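Local coordinates for SusD superfamily protein (Parabacteroides distasonis, PDB 3OTN) that probably binds carbohydrate or related nutrients at the bacterial outer membrane, at residues Q68-S73 / K454-T459; Q61-D66 / D74-I79; D427-R432 / V443-Y448; Y50-A55 / K423-M428. All blocks are in the same frame, centred on the assembly; numbering follows the deposited sequence.

Contact 1 (Q68-S73 / K454-T459). With EDO (1,2-ethanediol), chain L.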
# COMPACT_ATOMS: atom_id res chain seq x y z
N GLN A 68 17.23 -7.83 -6.08
CA GLN A 68 18.60 -7.30 -5.83
C GLN A 68 19.52 -7.30 -7.05
O GLN A 68 20.33 -6.38 -7.23
CB GLN A 68 19.30 -8.07 -4.70
CG GLN A 68 20.52 -7.36 -4.15
CD GLN A 68 21.06 -8.02 -2.90
OE1 GLN A 68 21.25 -9.23 -2.87
NE2 GLN A 68 21.31 -7.23 -1.85
N ASP A 69 19.42 -8.34 -7.86
CA ASP A 69 20.31 -8.51 -9.00
C ASP A 69 19.84 -7.80 -10.26
O ASP A 69 20.54 -7.85 -11.29
CB ASP A 69 20.51 -10.00 -9.29
CG ASP A 69 21.30 -10.72 -8.20
OD1 ASP A 69 21.95 -10.04 -7.38
OD2 ASP A 69 21.27 -11.96 -8.19
N LEU A 70 18.68 -7.15 -10.20
CA LEU A 70 18.05 -6.61 -11.40
C LEU A 70 17.90 -7.70 -12.48
O LEU A 70 18.28 -7.51 -13.64
CB LEU A 70 18.80 -5.37 -11.90
CG LEU A 70 18.15 -4.02 -11.60
CD1 LEU A 70 17.84 -3.81 -10.15
CD2 LEU A 70 19.06 -2.92 -12.13
N LEU A 71 17.39 -8.86 -12.05
CA LEU A 71 17.09 -9.99 -12.93
C LEU A 71 15.63 -10.45 -12.79
O LEU A 71 15.32 -11.58 -13.11
CB LEU A 71 17.99 -11.17 -12.59
CG LEU A 71 19.49 -10.96 -12.76
CD1 LEU A 71 20.19 -12.29 -12.44
CD2 LEU A 71 19.78 -10.47 -14.17
N VAL A 72 14.77 -9.57 -12.33
CA VAL A 72 13.34 -9.80 -12.32
C VAL A 72 12.89 -10.20 -13.75
O VAL A 72 13.38 -9.63 -14.76
CB VAL A 72 12.60 -8.55 -11.78
CG1 VAL A 72 11.08 -8.65 -11.96
CG2 VAL A 72 12.93 -8.38 -10.28
N SER A 73 12.04 -11.22 -13.81
CA SER A 73 11.60 -11.81 -15.09
C SER A 73 10.12 -12.13 -15.02
O SER A 73 9.47 -11.97 -13.95
CB SER A 73 12.39 -13.09 -15.40
OG SER A 73 11.94 -14.18 -14.62
N LYS A 454 23.93 -2.04 -8.84
CA LYS A 454 23.03 -2.19 -10.01
C LYS A 454 22.43 -0.85 -10.40
O LYS A 454 22.12 -0.05 -9.53
CB LYS A 454 21.91 -3.20 -9.70
CG LYS A 454 22.43 -4.56 -9.22
CD LYS A 454 23.31 -5.26 -10.27
CE LYS A 454 23.77 -6.62 -9.76
NZ LYS A 454 24.98 -7.12 -10.49
N VAL A 455 22.24 -0.64 -11.71
CA VAL A 455 21.75 0.65 -12.21
C VAL A 455 20.35 0.50 -12.80
O VAL A 455 20.12 -0.35 -13.66
CB VAL A 455 22.74 1.27 -13.24
CG1 VAL A 455 22.17 2.58 -13.79
CG2 VAL A 455 24.13 1.52 -12.59
N TYR A 456 19.40 1.30 -12.31
CA TYR A 456 18.02 1.24 -12.79
C TYR A 456 17.91 1.85 -14.18
O TYR A 456 18.58 2.85 -14.49
CB TYR A 456 17.07 1.94 -11.82
CG TYR A 456 16.78 1.19 -10.51
CD1 TYR A 456 17.61 0.16 -10.06
CD2 TYR A 456 15.71 1.54 -9.71
CE1 TYR A 456 17.35 -0.50 -8.86
CE2 TYR A 456 15.45 0.89 -8.49
CZ TYR A 456 16.29 -0.12 -8.07
OH TYR A 456 16.06 -0.75 -6.88
N THR A 457 17.10 1.20 -15.02
CA THR A 457 16.81 1.64 -16.37
C THR A 457 15.30 1.80 -16.54
O THR A 457 14.51 1.59 -15.59
CB THR A 457 17.33 0.61 -17.38
OG1 THR A 457 16.50 -0.58 -17.37
CG2 THR A 457 18.82 0.24 -17.10
N GLU A 458 14.87 2.13 -17.76
CA GLU A 458 13.45 2.22 -18.11
C GLU A 458 12.68 0.91 -17.78
O GLU A 458 11.49 0.94 -17.40
CB GLU A 458 13.30 2.58 -19.60
CG GLU A 458 13.78 3.99 -20.01
CD GLU A 458 15.30 4.13 -20.31
OE1 GLU A 458 16.12 3.19 -20.09
OE2 GLU A 458 15.67 5.22 -20.77
N THR A 459 13.36 -0.23 -17.91
CA THR A 459 12.77 -1.55 -17.60
C THR A 459 12.15 -1.64 -16.20
O THR A 459 11.03 -2.16 -16.05
CB THR A 459 13.82 -2.65 -17.78
OG1 THR A 459 14.33 -2.58 -19.11
CG2 THR A 459 13.26 -4.04 -17.51
C1 EDO L . 15.09 -7.27 -16.21
O1 EDO L . 15.08 -7.61 -14.83
C2 EDO L . 16.43 -7.66 -16.80
O2 EDO L . 17.38 -6.75 -16.25
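The backbones meet most closely at L70 and K454, whose CA atoms are 6.8 Å apart, and the chain at L70 has just left helix 64-68. L70 ends that helix in a Schellman motif: its phi is positive (53°), and two bonds turn back into the last helical turn. This turn presents the leucine to segment 454-459, which runs through a long loop near the C-terminus. One methyl of L70 meets the ring of Y456, the other the backbone of V455 and CB of K454. CD1 packs obliquely against the ring, 3.6 Å from Y456 CE1, the two side chains crossing at about a right angle, while L70 CD2 lies 3.2 Å from V455 O. A chi1 of -103°, away from the staggered values, places L70 CG for this contact. Tyrosine suits its place because it offers L70 an apolar ring carbon while its hydroxyl is bound to M51 O. Lysine is suited by its long methylene chain: K454 CG lies 3.4 Å from Q68 O, and the bend at chi2 (-61°) turns CD back toward D69, after which K454 CE comes to 3.8 Å from D69 O. K454 NZ stays 5.2 Å from D69 OD1; the charged atoms are not in contact, and any attraction is long-range. A molecule of 1,2-ethanediol, probably from the crystallisation liquor, sits beside the turn. Its O2 donates to L70 O and its O1 to V72 O, the latter bond 2.6 Å long, while its C1 rests 3.9 Å from T459 CG2.

Contact 2 (Q61-D66 / D74-I79)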
# COMPACT_ATOMS: atom_id res chain seq x y z
N GLN A 61 14.21 -18.08 0.15
CA GLN A 61 13.02 -18.51 -0.59
C GLN A 61 12.12 -17.36 -1.05
O GLN A 61 11.18 -17.61 -1.80
CB GLN A 61 12.19 -19.46 0.28
CG GLN A 61 12.97 -20.67 0.75
CD GLN A 61 13.34 -21.58 -0.40
OE1 GLN A 61 12.48 -22.25 -0.97
NE2 GLN A 61 14.62 -21.59 -0.77
N SER A 62 12.38 -16.15 -0.57
CA SER A 62 11.56 -14.95 -0.88
C SER A 62 11.82 -14.38 -2.26
O SER A 62 11.12 -13.45 -2.68
CB SER A 62 11.77 -13.85 0.15
OG SER A 62 13.14 -13.51 0.30
N ASN A 63 12.83 -14.92 -2.95
CA ASN A 63 13.22 -14.45 -4.29
C ASN A 63 13.69 -12.99 -4.24
O ASN A 63 13.73 -12.35 -5.29
CB ASN A 63 12.08 -14.65 -5.32
CG ASN A 63 12.53 -14.45 -6.79
OD1 ASN A 63 13.69 -14.69 -7.12
ND2 ASN A 63 11.58 -14.01 -7.67
N TYR A 64 14.12 -12.49 -3.06
CA TYR A 64 14.71 -11.14 -3.03
C TYR A 64 15.83 -11.06 -4.05
O TYR A 64 15.97 -10.02 -4.69
CB TYR A 64 15.23 -10.69 -1.65
CG TYR A 64 15.92 -9.33 -1.72
CD1 TYR A 64 15.27 -8.22 -2.27
CD2 TYR A 64 17.23 -9.16 -1.30
CE1 TYR A 64 15.90 -6.98 -2.37
CE2 TYR A 64 17.86 -7.92 -1.36
CZ TYR A 64 17.19 -6.84 -1.91
OH TYR A 64 17.83 -5.63 -2.02
N LYS A 65 16.60 -12.15 -4.22
CA LYS A 65 17.74 -12.18 -5.15
C LYS A 65 17.46 -11.62 -6.55
O LYS A 65 18.26 -10.84 -7.04
CB LYS A 65 18.35 -13.59 -5.30
N ASP A 66 16.37 -12.06 -7.20
CA ASP A 66 15.99 -11.53 -8.54
C ASP A 66 15.94 -9.97 -8.53
O ASP A 66 16.41 -9.30 -9.45
CB ASP A 66 14.60 -12.00 -8.97
CG ASP A 66 14.58 -13.36 -9.64
OD1 ASP A 66 15.57 -14.12 -9.58
OD2 ASP A 66 13.50 -13.67 -10.20
N ASP A 74 9.58 -12.63 -16.14
CA ASP A 74 8.18 -13.06 -16.17
C ASP A 74 7.91 -14.28 -15.28
O ASP A 74 6.77 -14.62 -15.06
CB ASP A 74 7.71 -13.30 -17.62
CG ASP A 74 8.57 -14.28 -18.37
OD1 ASP A 74 9.44 -14.96 -17.74
OD2 ASP A 74 8.38 -14.35 -19.60
N ARG A 75 8.96 -14.94 -14.79
CA ARG A 75 8.85 -16.04 -13.81
C ARG A 75 9.05 -15.59 -12.35
O ARG A 75 8.97 -16.42 -11.45
CB ARG A 75 9.88 -17.12 -14.12
CG ARG A 75 9.56 -17.92 -15.34
CD ARG A 75 10.72 -18.85 -15.66
NE ARG A 75 10.44 -19.60 -16.87
CZ ARG A 75 9.66 -20.67 -16.95
NH1 ARG A 75 9.08 -21.19 -15.86
NH2 ARG A 75 9.50 -21.26 -18.12
N SER A 76 9.33 -14.32 -12.09
CA SER A 76 9.52 -13.87 -10.69
C SER A 76 8.27 -14.07 -9.82
O SER A 76 7.14 -14.18 -10.30
CB SER A 76 10.00 -12.43 -10.65
OG SER A 76 11.33 -12.36 -11.19
N LEU A 77 8.48 -14.17 -8.52
CA LEU A 77 7.40 -14.30 -7.57
C LEU A 77 6.51 -13.06 -7.49
O LEU A 77 6.86 -11.97 -7.98
CB LEU A 77 7.99 -14.63 -6.19
CG LEU A 77 8.75 -15.95 -6.05
CD1 LEU A 77 9.30 -16.10 -4.65
CD2 LEU A 77 7.86 -17.14 -6.43
N TYR A 78 5.36 -13.25 -6.85
CA TYR A 78 4.37 -12.21 -6.51
C TYR A 78 3.53 -11.70 -7.65
O TYR A 78 2.34 -11.44 -7.46
CB TYR A 78 5.02 -11.03 -5.75
CG TYR A 78 6.07 -11.47 -4.79
CD1 TYR A 78 5.76 -12.38 -3.79
CD2 TYR A 78 7.41 -11.07 -4.91
CE1 TYR A 78 6.70 -12.86 -2.93
CE2 TYR A 78 8.41 -11.56 -4.01
CZ TYR A 78 8.02 -12.45 -3.01
OH TYR A 78 8.93 -12.99 -2.10
N ILE A 79 4.13 -11.47 -8.82
CA ILE A 79 3.43 -10.88 -9.93
C ILE A 79 2.19 -11.72 -10.36
O ILE A 79 1.16 -11.16 -10.72
CB ILE A 79 4.36 -10.54 -11.15
CG1 ILE A 79 5.03 -11.81 -11.71
CG2 ILE A 79 5.41 -9.45 -10.77
CD1 ILE A 79 5.94 -11.57 -12.87
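D66 and S76 form a polar link between short helix 64-68 and the loop that follows it. S76 OG donates to D66 OD2 over 2.7 Å, using the anti lone pair, the one facing away from the other carboxylate oxygen. Serine suits this position because its small hydroxyl serves in two directions: while giving its proton to the aspartate, OG also accepts from the backbone N of S73. At the other end of the contact Y78 OH is placed as a donor to S62 O, but at a doubtful 2.3 Å, too short to be taken literally; the acceptor lies at the ring edge, near the ring plane. S62 OG has its own partners, N59 O and S57 OG. Between the two polar links N63 meets L77, with N63 CB 3.6 Å from L77 CG. Positive phi (63°) at N63 is a conformation that asparagine tolerates well. L77 CD1 also reaches Q61 O at 3.7 Å, and L77 CB sits 3.6 Å above the centre of the ring of Y78. Y78 is the N-cap residue of helix 79-100, and the contact folds the loop between helices 64-68 and 79-100 back on the first helix and the turn before it. L77 and Y78 also touch C42 of strand 42-43, and D74 and R75 lie against L467 of helix 467-472.

Contact 3 (D427-R432 / V443-Y448)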
# COMPACT_ATOMS: atom_id res chain seq x y z
N ASP A 427 5.43 6.03 -5.03
CA ASP A 427 6.01 7.41 -5.06
C ASP A 427 7.19 7.54 -6.06
O ASP A 427 7.28 8.48 -6.86
CB ASP A 427 6.51 7.83 -3.68
CG ASP A 427 5.41 8.10 -2.70
OD1 ASP A 427 4.20 8.08 -3.02
OD2 ASP A 427 5.80 8.38 -1.53
N MSE A 428 8.09 6.57 -6.01
CA MSE A 428 9.24 6.54 -6.90
C MSE A 428 8.81 6.50 -8.38
O MSE A 428 9.39 7.18 -9.22
CB MSE A 428 10.18 5.38 -6.56
CG MSE A 428 10.87 5.52 -5.20
SE MSE A 428 11.88 3.90 -4.80
CE MSE A 428 12.83 4.40 -3.16
N LEU A 429 7.78 5.72 -8.70
CA LEU A 429 7.31 5.59 -10.08
C LEU A 429 6.64 6.89 -10.59
O LEU A 429 6.86 7.29 -11.73
CB LEU A 429 6.34 4.42 -10.21
CG LEU A 429 6.92 3.00 -9.98
CD1 LEU A 429 5.84 1.95 -10.24
CD2 LEU A 429 8.20 2.71 -10.85
N ARG A 430 5.84 7.54 -9.75
CA ARG A 430 5.12 8.73 -10.19
C ARG A 430 5.98 10.00 -10.23
O ARG A 430 5.68 10.89 -11.02
CB ARG A 430 3.80 8.94 -9.41
CG ARG A 430 3.95 9.35 -8.00
CD ARG A 430 2.58 9.45 -7.31
NE ARG A 430 2.81 9.63 -5.89
CZ ARG A 430 3.27 10.76 -5.34
NH1 ARG A 430 3.49 11.87 -6.08
NH2 ARG A 430 3.50 10.79 -4.05
N THR A 431 7.05 10.05 -9.44
CA THR A 431 7.99 11.16 -9.49
C THR A 431 9.19 10.85 -10.40
O THR A 431 9.85 11.77 -10.86
CB THR A 431 8.53 11.52 -8.09
OG1 THR A 431 9.27 10.42 -7.52
CG2 THR A 431 7.40 11.87 -7.15
N ARG A 432 9.48 9.57 -10.64
CA ARG A 432 10.74 9.09 -11.27
C ARG A 432 11.97 9.68 -10.56
O ARG A 432 12.95 10.05 -11.19
CB ARG A 432 10.77 9.32 -12.79
CG ARG A 432 9.80 8.35 -13.48
CD ARG A 432 9.82 8.40 -14.95
NE ARG A 432 8.72 7.60 -15.49
CZ ARG A 432 8.40 7.55 -16.78
NH1 ARG A 432 9.09 8.26 -17.66
NH2 ARG A 432 7.37 6.83 -17.20
N VAL A 443 17.41 11.78 -6.70
CA VAL A 443 18.13 11.55 -7.95
C VAL A 443 17.17 10.89 -8.93
O VAL A 443 16.16 10.33 -8.53
CB VAL A 443 19.42 10.72 -7.74
CG1 VAL A 443 20.26 11.30 -6.61
CG2 VAL A 443 19.10 9.29 -7.39
N ASP A 444 17.47 10.98 -10.23
CA ASP A 444 16.60 10.38 -11.21
C ASP A 444 16.56 8.88 -11.05
O ASP A 444 17.60 8.24 -10.80
CB ASP A 444 17.05 10.71 -12.63
CG ASP A 444 16.81 12.15 -12.99
OD1 ASP A 444 16.09 12.86 -12.24
OD2 ASP A 444 17.34 12.55 -14.03
N PHE A 445 15.35 8.33 -11.17
CA PHE A 445 15.14 6.89 -11.12
C PHE A 445 16.04 6.22 -12.16
O PHE A 445 16.76 5.29 -11.82
CB PHE A 445 13.67 6.60 -11.38
CG PHE A 445 13.28 5.14 -11.34
CD1 PHE A 445 13.60 4.27 -12.37
CD2 PHE A 445 12.44 4.68 -10.33
CE1 PHE A 445 13.17 2.95 -12.35
CE2 PHE A 445 12.00 3.38 -10.32
CZ PHE A 445 12.38 2.51 -11.34
N ILE A 446 15.98 6.69 -13.42
CA ILE A 446 16.74 6.11 -14.53
C ILE A 446 18.20 6.58 -14.36
O ILE A 446 18.48 7.77 -14.45
CB ILE A 446 16.17 6.52 -15.91
CG1 ILE A 446 14.76 5.92 -16.12
CG2 ILE A 446 17.08 6.04 -17.08
CD1 ILE A 446 14.01 6.56 -17.29
N GLY A 447 19.09 5.66 -14.05
CA GLY A 447 20.45 5.99 -13.63
C GLY A 447 20.75 5.75 -12.16
O GLY A 447 21.93 5.69 -11.79
N TYR A 448 19.74 5.59 -11.29
CA TYR A 448 20.02 5.29 -9.86
C TYR A 448 20.86 4.00 -9.70
O TYR A 448 20.54 2.97 -10.31
CB TYR A 448 18.73 5.11 -9.06
CG TYR A 448 18.94 4.74 -7.60
CD1 TYR A 448 19.49 5.64 -6.69
CD2 TYR A 448 18.54 3.47 -7.13
CE1 TYR A 448 19.67 5.30 -5.35
CE2 TYR A 448 18.70 3.10 -5.77
CZ TYR A 448 19.27 4.02 -4.89
OH TYR A 448 19.42 3.66 -3.58
O HOH W 1 14.20 9.21 -14.13
O HOH W 2 13.42 11.70 -13.40
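One backbone hydrogen bond joins R432 to F445, where helix 424-431 gives way to the hairpin of strands 433-435 and 442-444. F445 N donates to R432 O over 3.0 Å, nearly straight at the hydrogen (169°), though the donor stands well above the carbonyl plane. The bond continues the cross-strand pairing of V443 with I434 back to the point where the chain leaves the helix, at R432 with its positive phi. Water adds to the same acceptor: one molecule donates to R432 O at 2.8 Å and weakly to D444 OD1, whose charged partner is K433, and a second donates weakly to R432 O while accepting from I446 N.

The apolar part belongs to F445. With CG anti to its backbone N (chi1 -179°), CG is carried toward the helix, where F445 CE2 meets L429 CD2 at 3.9 Å in an oblique approach and F445 CD2 lies 4.5 Å from M428 CB. Nearer the backbone, R432 CB meets F445 CB at 4.2 Å. Phenylalanine suits the place because it supplies carbon on L429 and M428 with no polar atom to satisfy, and Y456 meets its ring as well.

Within the segments, T431 N and T431 OG1 both donate to D427 O in the last helical turn, and F445 to Y448 form a type II turn, in which G447 takes backbone angles that call for glycine.

The chemistry thus falls into two kinds: the backbone bond and water satisfy R432 O, and the apolar side chains of F445 and L429 pack beside it.

Contact 4 (Y50-A55 / K423-M428)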
# COMPACT_ATOMS: atom_id res chain seq x y z
N TYR A 50 10.56 -4.70 -2.50
CA TYR A 50 11.86 -5.25 -2.94
C TYR A 50 12.62 -4.44 -3.96
O TYR A 50 13.83 -4.66 -4.10
CB TYR A 50 11.72 -6.69 -3.38
CG TYR A 50 11.67 -7.74 -2.28
CD1 TYR A 50 12.00 -7.47 -0.95
CD2 TYR A 50 11.40 -9.07 -2.61
CE1 TYR A 50 12.03 -8.49 -0.00
CE2 TYR A 50 11.41 -10.07 -1.67
CZ TYR A 50 11.71 -9.77 -0.36
OH TYR A 50 11.74 -10.82 0.54
N MSE A 51 11.99 -3.46 -4.62
CA MSE A 51 12.72 -2.66 -5.58
C MSE A 51 13.09 -1.27 -5.10
O MSE A 51 13.80 -0.57 -5.81
CB MSE A 51 11.99 -2.56 -6.92
CG MSE A 51 11.86 -3.88 -7.66
SE MSE A 51 13.58 -4.62 -8.21
CE MSE A 51 14.61 -3.16 -8.74
N THR A 52 12.68 -0.89 -3.89
CA THR A 52 13.02 0.43 -3.38
C THR A 52 14.50 0.60 -3.11
O THR A 52 14.96 1.74 -3.08
CB THR A 52 12.30 0.79 -2.05
OG1 THR A 52 12.79 -0.05 -1.00
CG2 THR A 52 10.79 0.66 -2.16
N GLY A 53 15.22 -0.49 -2.89
CA GLY A 53 16.59 -0.43 -2.41
C GLY A 53 16.75 -0.15 -0.92
O GLY A 53 17.89 0.02 -0.44
N LYS A 54 15.64 -0.13 -0.19
CA LYS A 54 15.62 0.14 1.25
C LYS A 54 15.27 -1.10 2.10
O LYS A 54 15.13 -0.98 3.32
CB LYS A 54 14.59 1.21 1.60
CG LYS A 54 14.53 2.43 0.73
CD LYS A 54 15.75 3.24 0.74
CE LYS A 54 15.47 4.61 0.09
NZ LYS A 54 16.75 5.13 -0.49
N ALA A 55 15.14 -2.25 1.46
CA ALA A 55 14.84 -3.49 2.15
C ALA A 55 15.62 -4.62 1.51
O ALA A 55 15.86 -4.63 0.30
CB ALA A 55 13.34 -3.80 2.06
N LYS A 423 3.95 2.19 -0.01
CA LYS A 423 3.72 3.52 -0.65
C LYS A 423 4.90 4.06 -1.42
O LYS A 423 4.73 4.79 -2.41
CB LYS A 423 3.37 4.58 0.43
CG LYS A 423 2.16 4.27 1.27
CD LYS A 423 0.90 4.20 0.44
CE LYS A 423 -0.29 3.73 1.30
NZ LYS A 423 -1.52 4.10 0.61
N MSE A 424 6.10 3.75 -0.91
CA MSE A 424 7.35 4.31 -1.40
C MSE A 424 7.61 3.94 -2.89
O MSE A 424 8.03 4.80 -3.68
CB MSE A 424 8.49 3.83 -0.49
CG MSE A 424 9.84 4.37 -0.81
SE MSE A 424 11.20 3.53 0.32
CE MSE A 424 10.78 4.44 2.01
N TRP A 425 7.39 2.68 -3.25
CA TRP A 425 7.67 2.24 -4.63
C TRP A 425 6.78 3.05 -5.61
O TRP A 425 7.27 3.60 -6.59
CB TRP A 425 7.46 0.74 -4.82
CG TRP A 425 7.81 0.28 -6.22
CD1 TRP A 425 6.95 -0.23 -7.12
CD2 TRP A 425 9.07 0.38 -6.87
NE1 TRP A 425 7.59 -0.51 -8.29
CE2 TRP A 425 8.90 -0.15 -8.17
CE3 TRP A 425 10.32 0.84 -6.50
CZ2 TRP A 425 9.95 -0.21 -9.09
CZ3 TRP A 425 11.35 0.79 -7.40
CH2 TRP A 425 11.16 0.26 -8.68
N PHE A 426 5.50 3.15 -5.29
CA PHE A 426 4.57 3.96 -6.08
C PHE A 426 4.97 5.46 -6.14
O PHE A 426 4.88 6.08 -7.21
CB PHE A 426 3.13 3.82 -5.56
CG PHE A 426 2.53 2.44 -5.75
CD1 PHE A 426 2.77 1.69 -6.89
CD2 PHE A 426 1.70 1.90 -4.77
CE1 PHE A 426 2.19 0.42 -7.06
CE2 PHE A 426 1.12 0.66 -4.92
CZ PHE A 426 1.36 -0.08 -6.07
N ASP A 427 5.43 6.03 -5.03
CA ASP A 427 6.01 7.41 -5.06
C ASP A 427 7.19 7.54 -6.06
O ASP A 427 7.28 8.48 -6.86
CB ASP A 427 6.51 7.83 -3.68
CG ASP A 427 5.41 8.10 -2.70
OD1 ASP A 427 4.20 8.08 -3.02
OD2 ASP A 427 5.80 8.38 -1.53
N MSE A 428 8.09 6.57 -6.01
CA MSE A 428 9.24 6.54 -6.90
C MSE A 428 8.81 6.50 -8.38
O MSE A 428 9.39 7.18 -9.22
CB MSE A 428 10.18 5.38 -6.56
CG MSE A 428 10.87 5.52 -5.20
SE MSE A 428 11.88 3.90 -4.80
CE MSE A 428 12.83 4.40 -3.16
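T52 OG1, on a side chain that packs against M424, is held by two backbone groups, K54 N and E49 O: it accepts from K54 N at 3.0 Å, with an N-H...O angle of 155°, and is hydrogen-bonded to E49 O. The first bond closes an ST turn, which threonine can form while offering carbon to the helix opposite. T52 CB lies 3.8 Å from M424 SE, the side chains crossing at about a right angle. Methionines, selenium-substituted in this crystal, suit a buried interface because their long, flexible, apolar chains adapt to the neighbouring side chains. M424 SE also meets K54 CG at 3.5 Å, and M428, extended beyond CG, brings CE to 3.4 Å from T52 O. The contact joins a loop from the N-terminal part of this SusD-family chain to helix 424-431, 368 residues later. M51 supplies a CH-pi contact: its CB lies over one face of W425, 3.5 Å from the centroid of the six-membered ring and 18° off the normal. M51 O lies 3.2 Å from W425 CZ3. K54 contributes its aliphatic chain here, while NZ goes to R435 O and forms a salt bridge with D437.

How the contacts relate
Y456 ties contact 1 to two others. Its OH lies 2.5 Å from M51 O of contact 4, a probable hydrogen bond, while its backbone N and O pair with Y448 O and G447 N of contact 3. Contacts 3 and 4 share D427 and M428 on helix 424-431, with centres 10 Å apart, and F445 CE2 reaches W425 CH2 at 3.6 Å. Contact 2 joins contact 1 through L71 N and D66 O, 2.8 Å apart, and contact 4 through a weak bond of S62 OG with Y50 OH; it stays about 10 Å from contact 3 at the nearest atoms. The ethanediol belongs to contact 1, at the surface, whereas contact 4 is buried.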